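Local coordinates for protein galactose-binding lectin (Arachis hypogaea, PDB 6VAW) that binds D-galactose and its derivatives as a homotetrameric, calcium- and manganese-containing legume lectin of peanut, at residues A[117-123]-A[137-143]; A[86-92]-A[201-207]; A[63-69]-A[163-169]. All coordinates share one frame. Residues are numbered along the deposited sequence.

Overall arrangement
All three contacts are largely buried antiparallel strand pairings of the legume-lectin jelly roll. Contacts 1 and 2 share one sheet, strand 117-123 beside strand 84-91, with Val118 O bonded to Ile89 N (2.8 Å). The centres of contacts 1 and 2 lie about 12 Å apart, each about 7 Å from the chain centre. Contact 3, in the other sheet, lies farther out, about 13 Å from that centre, its outer face covered by a neighbouring subunit. Phe69 bridges the layers, packing on Phe122, Phe87 and Phe206. The chemistry follows position: acids and a histidine bind metals in contact 1, phenylalanines dominate contact 2, and contact 3 turns aromatic residues inward, while Ser64 and Thr164 meet that subunit.

Contact 1: residues A[117-123]-A[137-143]; sequences FVGVEFD and HVGIDVN. With MN (manganese (II) ion), chain F; CA (calcium ion), chain G.
Build 117-123 and 137-141 as two extended strands running antiparallel, axes 4.6 Å apart at closest approach and directions 164° apart, with Gly119 opposite Asp141, Glu121 opposite Gly139 and Asp123 opposite His137 as hydrogen-bonded pairs. Each pair exchanges two N-H...O bonds: Gly119 N to Asp141 O, Asp141 N to Gly119 O, Glu121 N to Gly139 O, Gly139 N to Glu121 O and Asp123 N to His137 O are all 2.9 Å, and His137 N to Asp123 O is 3.1 Å. Where the chain turns, left-handed Asn143 (phi/psi 62°/17°) gives its N to Phe117 O (2.8 Å) and Asn143 OD1 takes Phe117 N (3.1 Å). The intervening residues bond outward: Val118 and Val120 to Ile89 and Phe87, Val138 and Ile140 to Val151 and Val148. The face bearing Glu121, Asp123 and His137 holds the paired manganese-calcium site of legume lectins. Glu121 OE2, Asp123 OD2 and His137 NE2 each lie 2.1 Å from manganese, with two waters and Asp132 completing its shell; with chi1 p, Glu121 and His137 bring their ends back toward the partner strand. Asp123 grips calcium through OD1 (2.5 Å) and OD2 (2.6 Å), alongside Tyr125, Asn127, Asp132 and two waters. His137 ND1 donates to Thr135 O. Glu121 OE1 accepts from a manganese-bound water (2.7 Å) and sits 2.7 Å from Asp141 OD2, while Asp141 OD1 pairs with Ser147 OG. Asp123 CB rests over the His137 ring, 3.6 Å from its centroid. On the opposite sheet face, Val138 packs against Val120 (CG1 to CG1, 3.8 Å) and Phe122 (Val138 CG2 to Phe122 CD1, 3.8 Å).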
loop_
_atom_site.group_PDB
_atom_site.type_symbol
_atom_site.label_atom_id
_atom_site.label_comp_id
_atom_site.label_asym_id
_atom_site.label_seq_id
_atom_site.Cartn_x
_atom_site.Cartn_y
_atom_site.Cartn_z
ATOM N N PHE A 117 -24.849 4.160 -16.742
ATOM C CA PHE A 117 -24.038 4.195 -15.530
ATOM C C PHE A 117 -24.546 3.180 -14.517
ATOM O O PHE A 117 -25.678 2.719 -14.610
ATOM C CB PHE A 117 -24.063 5.624 -14.884
ATOM C CG PHE A 117 -25.437 6.033 -14.389
ATOM C CD1 PHE A 117 -26.378 6.579 -15.262
ATOM C CD2 PHE A 117 -25.801 5.845 -13.057
ATOM C CE1 PHE A 117 -27.677 6.896 -14.820
ATOM C CE2 PHE A 117 -27.089 6.181 -12.610
ATOM C CZ PHE A 117 -28.022 6.697 -13.498
ATOM N N VAL A 118 -23.727 2.921 -13.510
ATOM C CA VAL A 118 -24.051 2.107 -12.337
ATOM C C VAL A 118 -23.624 2.978 -11.189
ATOM O O VAL A 118 -22.530 3.535 -11.238
ATOM C CB VAL A 118 -23.417 0.677 -12.324
ATOM C CG1 VAL A 118 -23.610 -0.009 -10.955
ATOM C CG2 VAL A 118 -24.014 -0.188 -13.437
ATOM N N GLY A 119 -24.485 3.159 -10.200
ATOM C CA GLY A 119 -24.082 4.022 -9.098
ATOM C C GLY A 119 -24.747 3.799 -7.767
ATOM O O GLY A 119 -25.688 3.024 -7.653
ATOM N N VAL A 120 -24.242 4.503 -6.760
ATOM C CA VAL A 120 -24.763 4.499 -5.398
ATOM C C VAL A 120 -25.088 5.957 -5.087
ATOM O O VAL A 120 -24.170 6.757 -5.005
ATOM C CB VAL A 120 -23.763 3.882 -4.366
ATOM C CG1 VAL A 120 -24.347 3.889 -2.959
ATOM C CG2 VAL A 120 -23.296 2.472 -4.770
ATOM N N GLU A 121 -26.377 6.292 -4.952
ATOM C CA GLU A 121 -26.835 7.666 -4.706
ATOM C C GLU A 121 -27.140 7.916 -3.239
ATOM O O GLU A 121 -27.638 7.038 -2.529
ATOM C CB GLU A 121 -28.072 8.028 -5.545
ATOM C CG GLU A 121 -29.236 7.080 -5.290
ATOM C CD GLU A 121 -30.514 7.589 -5.907
ATOM O OE1 GLU A 121 -30.556 7.674 -7.148
ATOM O OE2 GLU A 121 -31.485 7.853 -5.167
ATOM N N PHE A 122 -26.842 9.147 -2.812
ATOM C CA PHE A 122 -27.117 9.683 -1.476
ATOM C C PHE A 122 -28.055 10.840 -1.757
ATOM O O PHE A 122 -27.620 11.960 -1.980
ATOM C CB PHE A 122 -25.797 10.087 -0.796
ATOM C CG PHE A 122 -24.851 8.912 -0.724
ATOM C CD1 PHE A 122 -24.876 8.049 0.360
ATOM C CD2 PHE A 122 -23.975 8.635 -1.771
ATOM C CE1 PHE A 122 -24.026 6.931 0.409
ATOM C CE2 PHE A 122 -23.127 7.522 -1.723
ATOM C CZ PHE A 122 -23.168 6.671 -0.641
ATOM N N ASP A 123 -29.327 10.505 -1.900
ATOM C CA ASP A 123 -30.399 11.349 -2.388
ATOM C C ASP A 123 -31.127 12.097 -1.277
ATOM O O ASP A 123 -31.670 11.483 -0.360
ATOM C CB ASP A 123 -31.361 10.456 -3.169
ATOM C CG ASP A 123 -32.267 11.214 -4.090
ATOM O OD1 ASP A 123 -32.292 12.471 -4.007
ATOM O OD2 ASP A 123 -32.917 10.580 -4.923
ATOM N N HIS A 137 -32.515 8.967 1.183
ATOM C CA HIS A 137 -32.248 7.553 0.981
ATOM C C HIS A 137 -30.933 7.316 0.269
ATOM O O HIS A 137 -30.410 8.199 -0.418
ATOM C CB HIS A 137 -33.390 6.916 0.149
ATOM C CG HIS A 137 -33.674 7.629 -1.142
ATOM N ND1 HIS A 137 -34.453 8.792 -1.180
ATOM C CD2 HIS A 137 -33.298 7.315 -2.402
ATOM C CE1 HIS A 137 -34.500 9.149 -2.451
ATOM N NE2 HIS A 137 -33.824 8.293 -3.225
ATOM N N VAL A 138 -30.449 6.088 0.408
ATOM C CA VAL A 138 -29.300 5.576 -0.327
ATOM C C VAL A 138 -29.908 4.634 -1.346
ATOM O O VAL A 138 -30.779 3.840 -0.998
ATOM C CB VAL A 138 -28.209 4.914 0.549
ATOM C CG1 VAL A 138 -27.027 4.450 -0.305
ATOM C CG2 VAL A 138 -27.727 5.859 1.648
ATOM N N GLY A 139 -29.490 4.750 -2.588
ATOM C CA GLY A 139 -30.040 3.911 -3.639
ATOM C C GLY A 139 -28.984 3.285 -4.512
ATOM O O GLY A 139 -27.876 3.793 -4.609
ATOM N N ILE A 140 -29.324 2.154 -5.114
ATOM C CA ILE A 140 -28.448 1.479 -6.062
ATOM C C ILE A 140 -29.135 1.676 -7.401
ATOM O O ILE A 140 -30.301 1.325 -7.556
ATOM C CB ILE A 140 -28.086 0.024 -5.711
ATOM C CG1 ILE A 140 -27.146 -0.006 -4.453
ATOM C CG2 ILE A 140 -27.445 -0.674 -6.916
ATOM C CD1 ILE A 140 -26.767 -1.411 -3.922
ATOM N N ASP A 141 -28.408 2.272 -8.342
ATOM C CA ASP A 141 -28.908 2.693 -9.662
ATOM C C ASP A 141 -28.259 1.960 -10.787
ATOM O O ASP A 141 -27.048 1.897 -10.859
ATOM C CB ASP A 141 -28.635 4.174 -9.876
ATOM C CG ASP A 141 -29.385 5.099 -8.953
ATOM O OD1 ASP A 141 -30.281 4.613 -8.231
ATOM O OD2 ASP A 141 -29.136 6.313 -9.010
ATOM N N VAL A 142 -29.067 1.535 -11.721
ATOM C CA VAL A 142 -28.605 0.815 -12.894
ATOM C C VAL A 142 -29.260 1.456 -14.120
ATOM O O VAL A 142 -30.419 1.171 -14.439
ATOM C CB VAL A 142 -28.851 -0.732 -12.822
ATOM C CG1 VAL A 142 -28.298 -1.429 -14.064
ATOM C CG2 VAL A 142 -28.234 -1.341 -11.553
ATOM N N ASN A 143 -28.499 2.364 -14.776
ATOM C CA ASN A 143 -28.899 3.092 -15.984
ATOM C C ASN A 143 -30.128 3.992 -15.758
ATOM O O ASN A 143 -30.756 4.434 -16.724
ATOM C CB ASN A 143 -29.151 2.120 -17.156
ATOM C CG ASN A 143 -27.907 1.387 -17.608
ATOM O OD1 ASN A 143 -26.791 1.902 -17.576
ATOM N ND2 ASN A 143 -28.078 0.156 -18.038
HETATM MN MN MN F . -33.463 8.608 -5.254
HETATM CA CA CA G . -34.112 12.729 -5.656
HETATM O O HOH W 1 -32.842 9.014 -7.628
HETATM O O HOH W 2 -34.206 6.506 -5.690
HETATM O O HOH W 3 -32.614 14.467 -5.785
HETATM O O HOH W 4 -33.336 11.816 -7.738
#

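Contact 2: residues A[86-92]-A[201-207]; sequences IFFIAPE and RVKFGFS
Strands 86-91 and 201-207 run antiparallel, axes 4.6 Å apart and directions at 151°, with Phe87 opposite Phe206 and Ile89 opposite Phe204 as non-hydrogen-bonded pairs. At the start of the second strand, Arg201 makes a salt bridge with Glu92: its NE and NH2 donate to Glu92 OE1 at 2.9 and 2.8 Å, while a weak bond runs from NE to Glu92 OE2 (3.1 Å). Val202 follows, its CG2 3.6 Å from Ile89 CG2. Lys203 exchanges main-chain bonds with Ala90, N to O and O to N both 2.9 Å, and its NZ is hydrogen-bonded to Asn19 OD1. Phe204 (chi1 m) offers a ring face to Ile89 CG2, 4.0 Å from the centroid, and touches Phe87 CZ through CD2 (3.9 Å). Here the pairing forms the middle of the seven-stranded sheet of the legume-lectin jelly roll: Phe87, Ile89, Phe204 and Phe206 face the other sheet, where Phe65 and Phe69 meet them in the sandwich core. Gly205 pairs with Phe88 by two 2.9 Å bonds, Phe88 N to Gly205 O and Gly205 N to Phe88 O. Phe206 CE1 lies 3.7 Å from Phe87 CD1, the rings inclined at 47°. Last comes Ser207, whose O accepts from Ile86 N (2.8 Å) and whose N donates to Ile86 O (3.0 Å); its OG bonds to Leu106 O, and its CB meets Phe88 CE1 (3.7 Å).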
loop_
_atom_site.group_PDB
_atom_site.type_symbol
_atom_site.label_atom_id
_atom_site.label_comp_id
_atom_site.label_asym_id
_atom_site.label_seq_id
_atom_site.Cartn_x
_atom_site.Cartn_y
_atom_site.Cartn_z
ATOM N N ILE A 86 -23.917 11.201 -6.177
ATOM C CA ILE A 86 -23.914 9.816 -6.657
ATOM C C ILE A 86 -22.447 9.382 -6.919
ATOM O O ILE A 86 -21.669 10.123 -7.534
ATOM C CB ILE A 86 -24.832 9.562 -7.882
ATOM C CG1 ILE A 86 -24.891 8.013 -8.224
ATOM C CG2 ILE A 86 -24.497 10.453 -9.114
ATOM C CD1 ILE A 86 -25.829 7.618 -9.385
ATOM N N PHE A 87 -22.080 8.217 -6.386
ATOM C CA PHE A 87 -20.810 7.561 -6.674
ATOM C C PHE A 87 -21.115 6.704 -7.889
ATOM O O PHE A 87 -22.000 5.850 -7.805
ATOM C CB PHE A 87 -20.293 6.735 -5.473
ATOM C CG PHE A 87 -19.225 5.751 -5.876
ATOM C CD1 PHE A 87 -17.973 6.192 -6.294
ATOM C CD2 PHE A 87 -19.470 4.385 -5.850
ATOM C CE1 PHE A 87 -16.975 5.270 -6.658
ATOM C CE2 PHE A 87 -18.470 3.467 -6.216
ATOM C CZ PHE A 87 -17.242 3.912 -6.625
ATOM N N PHE A 88 -20.467 6.961 -9.035
ATOM C CA PHE A 88 -20.890 6.231 -10.222
ATOM C C PHE A 88 -19.726 5.664 -11.033
ATOM O O PHE A 88 -18.565 6.025 -10.855
ATOM C CB PHE A 88 -21.799 7.111 -11.112
ATOM C CG PHE A 88 -21.080 8.234 -11.847
ATOM C CD1 PHE A 88 -20.658 9.375 -11.169
ATOM C CD2 PHE A 88 -20.833 8.148 -13.207
ATOM C CE1 PHE A 88 -19.947 10.393 -11.837
ATOM C CE2 PHE A 88 -20.167 9.185 -13.887
ATOM C CZ PHE A 88 -19.730 10.306 -13.196
ATOM N N ILE A 89 -20.093 4.732 -11.907
ATOM C CA ILE A 89 -19.245 3.963 -12.829
ATOM C C ILE A 89 -19.853 4.137 -14.181
ATOM O O ILE A 89 -21.054 3.940 -14.311
ATOM C CB ILE A 89 -19.150 2.487 -12.463
ATOM C CG1 ILE A 89 -19.054 2.265 -10.954
ATOM C CG2 ILE A 89 -17.985 1.838 -13.213
ATOM C CD1 ILE A 89 -19.337 0.767 -10.517
ATOM N N ALA A 90 -19.075 4.559 -15.172
ATOM C CA ALA A 90 -19.686 4.826 -16.480
ATOM C C ALA A 90 -18.691 4.588 -17.623
ATOM O O ALA A 90 -17.503 4.452 -17.345
ATOM C CB ALA A 90 -20.220 6.270 -16.517
ATOM N N PRO A 91 -19.140 4.553 -18.908
ATOM C CA PRO A 91 -18.174 4.380 -20.031
ATOM C C PRO A 91 -17.064 5.445 -19.957
ATOM O O PRO A 91 -17.308 6.549 -19.427
ATOM C CB PRO A 91 -19.054 4.526 -21.288
ATOM C CG PRO A 91 -20.421 4.138 -20.835
ATOM C CD PRO A 91 -20.517 4.694 -19.416
ATOM N N GLU A 92 -15.843 5.111 -20.421
ATOM C CA GLU A 92 -14.684 6.009 -20.322
ATOM C C GLU A 92 -14.911 7.390 -20.975
ATOM O O GLU A 92 -14.274 8.347 -20.532
ATOM C CB GLU A 92 -13.380 5.362 -20.847
ATOM C CG GLU A 92 -13.392 4.942 -22.306
ATOM C CD GLU A 92 -12.288 3.997 -22.731
ATOM O OE1 GLU A 92 -11.133 4.165 -22.276
ATOM O OE2 GLU A 92 -12.581 3.107 -23.562
ATOM N N ARG A 201 -13.941 -1.027 -20.419
ATOM C CA ARG A 201 -13.218 0.119 -19.864
ATOM C C ARG A 201 -14.206 1.173 -19.377
ATOM O O ARG A 201 -15.142 1.589 -20.092
ATOM C CB ARG A 201 -12.214 0.722 -20.850
ATOM C CG ARG A 201 -11.044 -0.222 -21.208
ATOM C CD ARG A 201 -10.359 0.127 -22.518
ATOM N NE ARG A 201 -10.011 1.544 -22.627
ATOM C CZ ARG A 201 -8.791 2.010 -22.879
ATOM N NH1 ARG A 201 -7.773 1.174 -23.056
ATOM N NH2 ARG A 201 -8.583 3.316 -22.979
ATOM N N VAL A 202 -14.003 1.575 -18.123
ATOM C CA VAL A 202 -14.882 2.517 -17.434
ATOM C C VAL A 202 -14.120 3.555 -16.663
ATOM O O VAL A 202 -12.899 3.452 -16.493
ATOM C CB VAL A 202 -15.901 1.806 -16.464
ATOM C CG1 VAL A 202 -16.843 0.858 -17.213
ATOM C CG2 VAL A 202 -15.186 1.109 -15.295
ATOM N N LYS A 203 -14.859 4.571 -16.212
ATOM C CA LYS A 203 -14.378 5.618 -15.315
ATOM C C LYS A 203 -15.268 5.622 -14.047
ATOM O O LYS A 203 -16.466 5.368 -14.103
ATOM C CB LYS A 203 -14.276 7.013 -15.973
ATOM C CG LYS A 203 -12.928 7.144 -16.702
ATOM C CD LYS A 203 -12.750 8.456 -17.417
ATOM C CE LYS A 203 -11.535 8.401 -18.307
ATOM N NZ LYS A 203 -11.307 9.702 -18.988
ATOM N N PHE A 204 -14.628 5.824 -12.910
ATOM C CA PHE A 204 -15.227 5.882 -11.585
ATOM C C PHE A 204 -15.208 7.333 -11.166
ATOM O O PHE A 204 -14.252 8.035 -11.473
ATOM C CB PHE A 204 -14.425 5.017 -10.585
ATOM C CG PHE A 204 -14.592 3.515 -10.744
ATOM C CD1 PHE A 204 -13.838 2.804 -11.682
ATOM C CD2 PHE A 204 -15.472 2.812 -9.933
ATOM C CE1 PHE A 204 -13.981 1.425 -11.816
ATOM C CE2 PHE A 204 -15.627 1.428 -10.078
ATOM C CZ PHE A 204 -14.850 0.735 -10.986
ATOM N N GLY A 205 -16.248 7.786 -10.508
ATOM C CA GLY A 205 -16.245 9.168 -10.055
ATOM C C GLY A 205 -17.419 9.484 -9.175
ATOM O O GLY A 205 -18.058 8.568 -8.653
ATOM N N PHE A 206 -17.631 10.792 -8.953
ATOM C CA PHE A 206 -18.724 11.354 -8.177
ATOM C C PHE A 206 -19.405 12.460 -8.980
ATOM O O PHE A 206 -18.748 13.158 -9.754
ATOM C CB PHE A 206 -18.224 11.923 -6.850
ATOM C CG PHE A 206 -17.567 10.916 -5.943
ATOM C CD1 PHE A 206 -18.317 10.194 -5.026
ATOM C CD2 PHE A 206 -16.197 10.660 -6.035
ATOM C CE1 PHE A 206 -17.706 9.256 -4.191
ATOM C CE2 PHE A 206 -15.583 9.727 -5.187
ATOM C CZ PHE A 206 -16.349 9.007 -4.297
ATOM N N SER A 207 -20.701 12.631 -8.764
ATOM C CA SER A 207 -21.501 13.668 -9.404
ATOM C C SER A 207 -22.510 14.190 -8.411
ATOM O O SER A 207 -22.954 13.443 -7.545
ATOM C CB SER A 207 -22.211 13.115 -10.636
ATOM O OG SER A 207 -22.934 14.127 -11.327
#

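Contact 3: residues A[63-69]-A[163-169]; sequences ASFLTSF and VTVIYDS
Strands 64-69 and 163-168 run antiparallel, axes approaching to 4.7 Å, directions at 170°, and Tyr167, Val163 and Phe65, all on the inward face, bury the most area. Tyr167 (chi1 t) and Phe65 form a hydrogen-bonded pair, Tyr167 N to Phe65 O 2.9 Å and Phe65 N to Tyr167 O 3.1 Å. Phe65, rotamer p, lays its ring over Tyr167 CB, 3.6 Å from the centroid, and the rings, planes 26° apart, hardly overlap. Tyr167 OH bonds to Val192 O. At the other end Val163 N to Phe69 O is 2.8 Å and Phe69 N to Val163 O 3.0 Å; Phe69, again p, places its ring over Val163 CB, 3.8 Å from the centroid. Between them, Thr67 N to Val165 O is 2.9 Å and Val165 N to Thr67 O 2.8 Å. The reverse face is mixed: Ser68 OG is hydrogen-bonded to Thr164 OG1 (3.2 Å), and Leu66 CD1 meets Ile166 CG1 (3.9 Å). Where strand 64-69 begins and the other has just ended, Ser169 N donates to Ser64 OG (3.0 Å), and a water lies 2.9 Å from Ser64 OG and Ser169 OG. Thr187 of a neighbouring subunit bonds to Ser64 OG and Asp168 OD1, and Thr164 and Ile166 pack on their counterparts there. This pairing lies in the back sheet of the legume-lectin jelly roll, inner face closing the aromatic core, outer face on that subunit.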
loop_
_atom_site.group_PDB
_atom_site.type_symbol
_atom_site.label_atom_id
_atom_site.label_comp_id
_atom_site.label_asym_id
_atom_site.label_seq_id
_atom_site.Cartn_x
_atom_site.Cartn_y
_atom_site.Cartn_z
ATOM N N ALA A 63 -13.621 -7.872 -12.616
ATOM C CA ALA A 63 -12.847 -7.416 -11.474
ATOM C C ALA A 63 -13.708 -7.307 -10.214
ATOM O O ALA A 63 -14.931 -7.132 -10.300
ATOM C CB ALA A 63 -12.226 -6.057 -11.788
ATOM N N SER A 64 -13.065 -7.454 -9.053
ATOM C CA SER A 64 -13.680 -7.154 -7.770
ATOM C C SER A 64 -13.086 -5.835 -7.366
ATOM O O SER A 64 -11.995 -5.494 -7.850
ATOM C CB SER A 64 -13.390 -8.240 -6.725
ATOM O OG SER A 64 -14.207 -9.385 -6.925
ATOM N N PHE A 65 -13.751 -5.088 -6.504
ATOM C CA PHE A 65 -13.156 -3.857 -6.005
ATOM C C PHE A 65 -13.641 -3.543 -4.587
ATOM O O PHE A 65 -14.691 -4.027 -4.128
ATOM C CB PHE A 65 -13.360 -2.661 -6.950
ATOM C CG PHE A 65 -14.776 -2.196 -7.162
ATOM C CD1 PHE A 65 -15.422 -1.417 -6.200
ATOM C CD2 PHE A 65 -15.427 -2.431 -8.368
ATOM C CE1 PHE A 65 -16.711 -0.932 -6.414
ATOM C CE2 PHE A 65 -16.729 -1.955 -8.581
ATOM C CZ PHE A 65 -17.365 -1.226 -7.603
ATOM N N LEU A 66 -12.811 -2.754 -3.895
ATOM C CA LEU A 66 -13.038 -2.242 -2.558
ATOM C C LEU A 66 -12.783 -0.745 -2.641
ATOM O O LEU A 66 -11.697 -0.349 -3.051
ATOM C CB LEU A 66 -12.117 -2.907 -1.513
ATOM C CG LEU A 66 -12.052 -2.202 -0.147
ATOM C CD1 LEU A 66 -13.451 -2.272 0.577
ATOM C CD2 LEU A 66 -10.958 -2.777 0.715
ATOM N N THR A 67 -13.755 0.063 -2.245
ATOM C CA THR A 67 -13.540 1.511 -2.286
ATOM C C THR A 67 -14.155 2.136 -1.062
ATOM O O THR A 67 -15.166 1.664 -0.565
ATOM C CB THR A 67 -14.028 2.162 -3.624
ATOM O OG1 THR A 67 -13.647 3.547 -3.663
ATOM C CG2 THR A 67 -15.532 2.040 -3.876
ATOM N N SER A 68 -13.489 3.161 -0.531
ATOM C CA SER A 68 -13.987 3.922 0.594
ATOM C C SER A 68 -13.869 5.416 0.282
ATOM O O SER A 68 -12.934 5.845 -0.402
ATOM C CB SER A 68 -13.231 3.569 1.870
ATOM O OG SER A 68 -13.334 2.184 2.177
ATOM N N PHE A 69 -14.844 6.184 0.720
ATOM C CA PHE A 69 -14.816 7.633 0.513
ATOM C C PHE A 69 -15.578 8.306 1.626
ATOM O O PHE A 69 -16.320 7.649 2.365
ATOM C CB PHE A 69 -15.371 8.041 -0.893
ATOM C CG PHE A 69 -16.743 7.495 -1.243
ATOM C CD1 PHE A 69 -17.894 8.179 -0.871
ATOM C CD2 PHE A 69 -16.879 6.287 -1.924
ATOM C CE1 PHE A 69 -19.154 7.694 -1.216
ATOM C CE2 PHE A 69 -18.142 5.780 -2.235
ATOM C CZ PHE A 69 -19.273 6.499 -1.897
ATOM N N VAL A 163 -18.240 6.022 3.700
ATOM C CA VAL A 163 -18.858 4.970 2.885
ATOM C C VAL A 163 -17.792 3.942 2.506
ATOM O O VAL A 163 -16.671 4.302 2.152
ATOM C CB VAL A 163 -19.585 5.527 1.621
ATOM C CG1 VAL A 163 -20.329 4.406 0.872
ATOM C CG2 VAL A 163 -20.549 6.673 1.976
ATOM N N THR A 164 -18.164 2.674 2.543
ATOM C CA THR A 164 -17.337 1.571 2.114
ATOM C C THR A 164 -18.189 0.777 1.143
ATOM O O THR A 164 -19.355 0.513 1.413
ATOM C CB THR A 164 -16.825 0.757 3.315
ATOM O OG1 THR A 164 -15.832 1.516 3.988
ATOM C CG2 THR A 164 -16.187 -0.559 2.895
ATOM N N VAL A 165 -17.610 0.423 0.011
ATOM C CA VAL A 165 -18.295 -0.315 -1.027
ATOM C C VAL A 165 -17.438 -1.528 -1.429
ATOM O O VAL A 165 -16.245 -1.420 -1.696
ATOM C CB VAL A 165 -18.648 0.570 -2.255
ATOM C CG1 VAL A 165 -19.399 -0.234 -3.288
ATOM C CG2 VAL A 165 -19.447 1.824 -1.863
ATOM N N ILE A 166 -18.097 -2.689 -1.518
ATOM C CA ILE A 166 -17.439 -3.935 -1.932
ATOM C C ILE A 166 -18.186 -4.474 -3.132
ATOM O O ILE A 166 -19.397 -4.714 -3.029
ATOM C CB ILE A 166 -17.360 -5.023 -0.823
ATOM C CG1 ILE A 166 -16.576 -4.572 0.412
ATOM C CG2 ILE A 166 -16.785 -6.349 -1.384
ATOM C CD1 ILE A 166 -16.755 -5.545 1.606
ATOM N N TYR A 167 -17.466 -4.707 -4.246
ATOM C CA TYR A 167 -18.078 -5.400 -5.381
ATOM C C TYR A 167 -17.418 -6.767 -5.496
ATOM O O TYR A 167 -16.200 -6.856 -5.683
ATOM C CB TYR A 167 -18.014 -4.610 -6.693
ATOM C CG TYR A 167 -18.712 -5.327 -7.828
ATOM C CD1 TYR A 167 -20.103 -5.435 -7.860
ATOM C CD2 TYR A 167 -17.984 -6.008 -8.800
ATOM C CE1 TYR A 167 -20.752 -6.153 -8.866
ATOM C CE2 TYR A 167 -18.620 -6.723 -9.813
ATOM C CZ TYR A 167 -20.007 -6.785 -9.849
ATOM O OH TYR A 167 -20.655 -7.452 -10.864
ATOM N N ASP A 168 -18.194 -7.825 -5.268
ATOM C CA ASP A 168 -17.706 -9.202 -5.371
ATOM C C ASP A 168 -18.051 -9.739 -6.773
ATOM O O ASP A 168 -19.216 -10.023 -7.043
ATOM C CB ASP A 168 -18.327 -10.092 -4.285
ATOM C CG ASP A 168 -17.891 -11.539 -4.452
ATOM O OD1 ASP A 168 -16.681 -11.821 -4.302
ATOM O OD2 ASP A 168 -18.728 -12.362 -4.790
ATOM N N SER A 169 -17.065 -9.884 -7.650
ATOM C CA SER A 169 -17.330 -10.291 -9.043
ATOM C C SER A 169 -18.028 -11.659 -9.192
ATOM O O SER A 169 -18.953 -11.733 -10.000
ATOM C CB SER A 169 -16.058 -10.264 -9.886
ATOM O OG SER A 169 -15.096 -11.210 -9.453
HETATM O O HOH W 5 -12.739 -11.746 -7.841
#